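Local coordinates for mbSHANK1 protein (Monosiga brevicollis, PDB 6X23) that probably acts as a synaptic-type scaffold adaptor, its PDZ domain binding a peptide from the potassium channel GIRK3, at residues Ala8-Lys12 with Ile96-Ser101. Residues are numbered along the deposited sequence.
Sequences APEGK and IARRLS
Three backbone hydrogen bonds join the start of the first PDZ strand to the end of the last. Gly-11 and Arg-98 form the antiparallel hydrogen-bonded pair, with Gly-11 N to Arg-98 O and Arg-98 N to Gly-11 O both at 2.9 Å. Beyond the strand ends, Leu-100 N donates to Pro-9 O at a short 2.6 Å. Non-hydrogen-bonded pairs flank the central one: Glu-10 CA lies 4.3 Å from Arg-99 CA, and Lys-12 CA 4.5 Å from Ala-97 CA. Residues 10-12 and 96-98 keep extended backbones, and the strand axes run at 149°, approaching to 4.4 Å. CA-H...O contacts fill the gaps, with Lys-12 CA 3.1 Å from Ile-96 O and Glu-10 CA 3.0 Å from Arg-98 O.

Glu-10, with chi1 p and chi2 t, lifts its carboxylate off the sheet on the face of Ala-97, so that OE2 comes within 3.6 Å of Ala-97 CB while forming a salt bridge with Arg-64. On the Arg-98 face, Leu-100 (m, t) folds over the glycine backbone, its CG 3.5 Å from Gly-11 N. Looser packing continues outward: Pro-9 CG is 4.4 Å from Leu-100 CB, and Pro-9 CD 3.9 Å from Ser-101 CB.

This pairing of N- and C-terminal strands, characteristic of PDZ domains, brings the modelled N- and C-terminal ends close together at the surface and buries 406 Å² between the segments. Strand 91-99 lies between 10-18 and 64-68 in the sheet; Ala-97 continues the backbone bonding to Arg-64, while Arg-98 reaches Asp-63 in a salt bridge and Gly-58 O, just beyond helix 53-57.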
ATOM      1  N   ALA A   8      12.466 -16.190   3.424  1.00 67.74           N
ATOM      2  CA  ALA A   8      11.746 -15.327   2.495  1.00 57.32           C
ATOM      3  C   ALA A   8      12.604 -14.147   2.025  1.00 55.17           C
ATOM      4  O   ALA A   8      12.885 -13.231   2.796  1.00 57.53           O
ATOM      5  CB  ALA A   8      10.456 -14.825   3.142  1.00 52.35           C
ATOM      6  N   PRO A   9      13.028 -14.172   0.759  1.00 50.54           N
ATOM      7  CA  PRO A   9      13.692 -13.002   0.171  1.00 46.03           C
ATOM      8  C   PRO A   9      12.700 -12.068  -0.506  1.00 45.23           C
ATOM      9  O   PRO A   9      11.757 -12.479  -1.190  1.00 36.26           O
ATOM     10  CB  PRO A   9      14.644 -13.628  -0.859  1.00 41.37           C
ATOM     11  CG  PRO A   9      13.986 -14.947  -1.246  1.00 43.33           C
ATOM     12  CD  PRO A   9      12.921 -15.283  -0.203  1.00 48.04           C
ATOM     13  N   GLU A  10      12.908 -10.773  -0.321  1.00 40.97           N
ATOM     14  CA  GLU A  10      12.014  -9.826  -0.962  1.00 34.67           C
ATOM     15  C   GLU A  10      12.805  -8.817  -1.768  1.00 30.28           C
ATOM     16  O   GLU A  10      13.986  -8.579  -1.533  1.00 41.59           O
ATOM     17  CB  GLU A  10      11.107  -9.099   0.037  1.00 34.42           C
ATOM     18  CG  GLU A  10      11.796  -8.446   1.224  1.00 48.42           C
ATOM     19  CD  GLU A  10      10.837  -8.271   2.408  1.00 49.92           C
ATOM     20  OE1 GLU A  10       9.872  -9.055   2.526  1.00 49.53           O
ATOM     21  OE2 GLU A  10      11.060  -7.354   3.226  1.00 58.13           O
ATOM     22  N   GLY A  11      12.133  -8.242  -2.748  1.00 30.03           N
ATOM     23  CA  GLY A  11      12.685  -7.157  -3.523  1.00 26.04           C
ATOM     24  C   GLY A  11      11.818  -5.935  -3.350  1.00 23.53           C
ATOM     25  O   GLY A  11      10.614  -6.035  -3.119  1.00 27.29           O
ATOM     26  N   LYS A  12      12.437  -4.776  -3.459  1.00 23.46           N
ATOM     27  CA  LYS A  12      11.720  -3.520  -3.388  1.00 21.76           C
ATOM     28  C   LYS A  12      11.360  -3.025  -4.785  1.00 19.04           C
ATOM     29  O   LYS A  12      12.067  -3.280  -5.760  1.00 17.47           O
ATOM     30  CB  LYS A  12      12.564  -2.481  -2.651  1.00 17.97           C
ATOM     31  CG  LYS A  12      13.001  -2.933  -1.255  1.00 20.51           C
ATOM     32  CD  LYS A  12      13.591  -1.778  -0.496  1.00 22.42           C
ATOM     33  CE  LYS A  12      14.719  -2.221   0.403  1.00 23.42           C
ATOM     34  NZ  LYS A  12      15.650  -1.068   0.692  1.00 29.55           N
ATOM     35  N   ILE A  96       7.472  -0.487  -1.992  1.00 14.81           N
ATOM     36  CA  ILE A  96       6.990  -1.672  -1.296  1.00 20.77           C
ATOM     37  C   ILE A  96       8.031  -2.779  -1.350  1.00 23.19           C
ATOM     38  O   ILE A  96       8.949  -2.763  -2.168  1.00 24.01           O
ATOM     39  CB  ILE A  96       5.667  -2.186  -1.880  1.00 23.49           C
ATOM     40  CG1 ILE A  96       5.827  -2.451  -3.391  1.00 18.65           C
ATOM     41  CG2 ILE A  96       4.548  -1.222  -1.516  1.00 22.91           C
ATOM     42  CD1 ILE A  96       6.067  -3.935  -3.758  1.00 21.57           C
ATOM     43  N   ALA A  97       7.827  -3.773  -0.487  1.00 28.47           N
ATOM     44  CA  ALA A  97       8.651  -4.976  -0.431  1.00 30.61           C
ATOM     45  C   ALA A  97       7.794  -6.176  -0.807  1.00 28.60           C
ATOM     46  O   ALA A  97       6.676  -6.323  -0.310  1.00 31.86           O
ATOM     47  CB  ALA A  97       9.269  -5.155   0.961  1.00 30.16           C
ATOM     48  N   ARG A  98       8.320  -7.028  -1.682  1.00 29.02           N
ATOM     49  CA  ARG A  98       7.560  -8.084  -2.326  1.00 23.83           C
ATOM     50  C   ARG A  98       8.318  -9.392  -2.221  1.00 32.60           C
ATOM     51  O   ARG A  98       9.511  -9.455  -2.524  1.00 34.56           O
ATOM     52  CB  ARG A  98       7.300  -7.733  -3.801  1.00 25.44           C
ATOM     53  CG  ARG A  98       6.897  -8.853  -4.687  1.00 24.98           C
ATOM     54  CD  ARG A  98       6.491  -8.305  -6.028  1.00 30.17           C
ATOM     55  NE  ARG A  98       5.405  -7.324  -5.925  1.00 29.10           N
ATOM     56  CZ  ARG A  98       5.077  -6.456  -6.890  1.00 31.48           C
ATOM     57  NH1 ARG A  98       5.753  -6.422  -8.032  1.00 28.92           N
ATOM     58  NH2 ARG A  98       4.065  -5.610  -6.723  1.00 31.57           N
ATOM     59  N   ARG A  99       7.617 -10.428  -1.788  1.00 32.32           N
ATOM     60  CA  ARG A  99       8.197 -11.754  -1.693  1.00 36.94           C
ATOM     61  C   ARG A  99       8.766 -12.164  -3.037  1.00 34.85           C
ATOM     62  O   ARG A  99       8.128 -11.962  -4.061  1.00 42.58           O
ATOM     63  CB  ARG A  99       7.122 -12.746  -1.267  1.00 49.28           C
ATOM     64  CG  ARG A  99       6.146 -13.229  -2.395  1.00 61.36           C
ATOM     65  CD  ARG A  99       5.386 -12.187  -3.313  1.00 53.72           C
ATOM     66  NE  ARG A  99       5.089 -12.810  -4.621  1.00 56.81           N
ATOM     67  CZ  ARG A  99       5.892 -12.742  -5.702  1.00 58.73           C
ATOM     68  NH1 ARG A  99       6.995 -12.006  -5.677  1.00 48.93           N
ATOM     69  NH2 ARG A  99       5.594 -13.377  -6.850  1.00 70.69           N
ATOM     70  N   LEU A 100       9.966 -12.721  -3.061  1.00 38.03           N
ATOM     71  CA  LEU A 100      10.536 -13.033  -4.367  1.00 42.75           C
ATOM     72  C   LEU A 100      10.423 -14.510  -4.720  1.00 44.82           C
ATOM     73  O   LEU A 100      10.011 -14.844  -5.841  1.00 46.72           O
ATOM     74  CB  LEU A 100      12.006 -12.582  -4.434  1.00 33.57           C
ATOM     75  CG  LEU A 100      12.255 -11.095  -4.706  1.00 30.50           C
ATOM     76  CD1 LEU A 100      13.679 -10.839  -5.208  1.00 29.15           C
ATOM     77  CD2 LEU A 100      11.248 -10.527  -5.691  1.00 24.35           C
ATOM     78  N   SER A 101      10.811 -15.405  -3.787  1.00 50.19           N
ATOM     79  CA  SER A 101      10.689 -16.840  -3.998  1.00 54.89           C
ATOM     80  C   SER A 101       9.225 -17.121  -4.316  1.00 65.75           C
ATOM     81  O   SER A 101       8.930 -17.497  -5.462  1.00 69.51           O
ATOM     82  CB  SER A 101      11.199 -17.632  -2.788  1.00 52.23           C
ATOM     83  OG  SER A 101      11.035 -19.033  -2.984  1.00 57.45           O
TER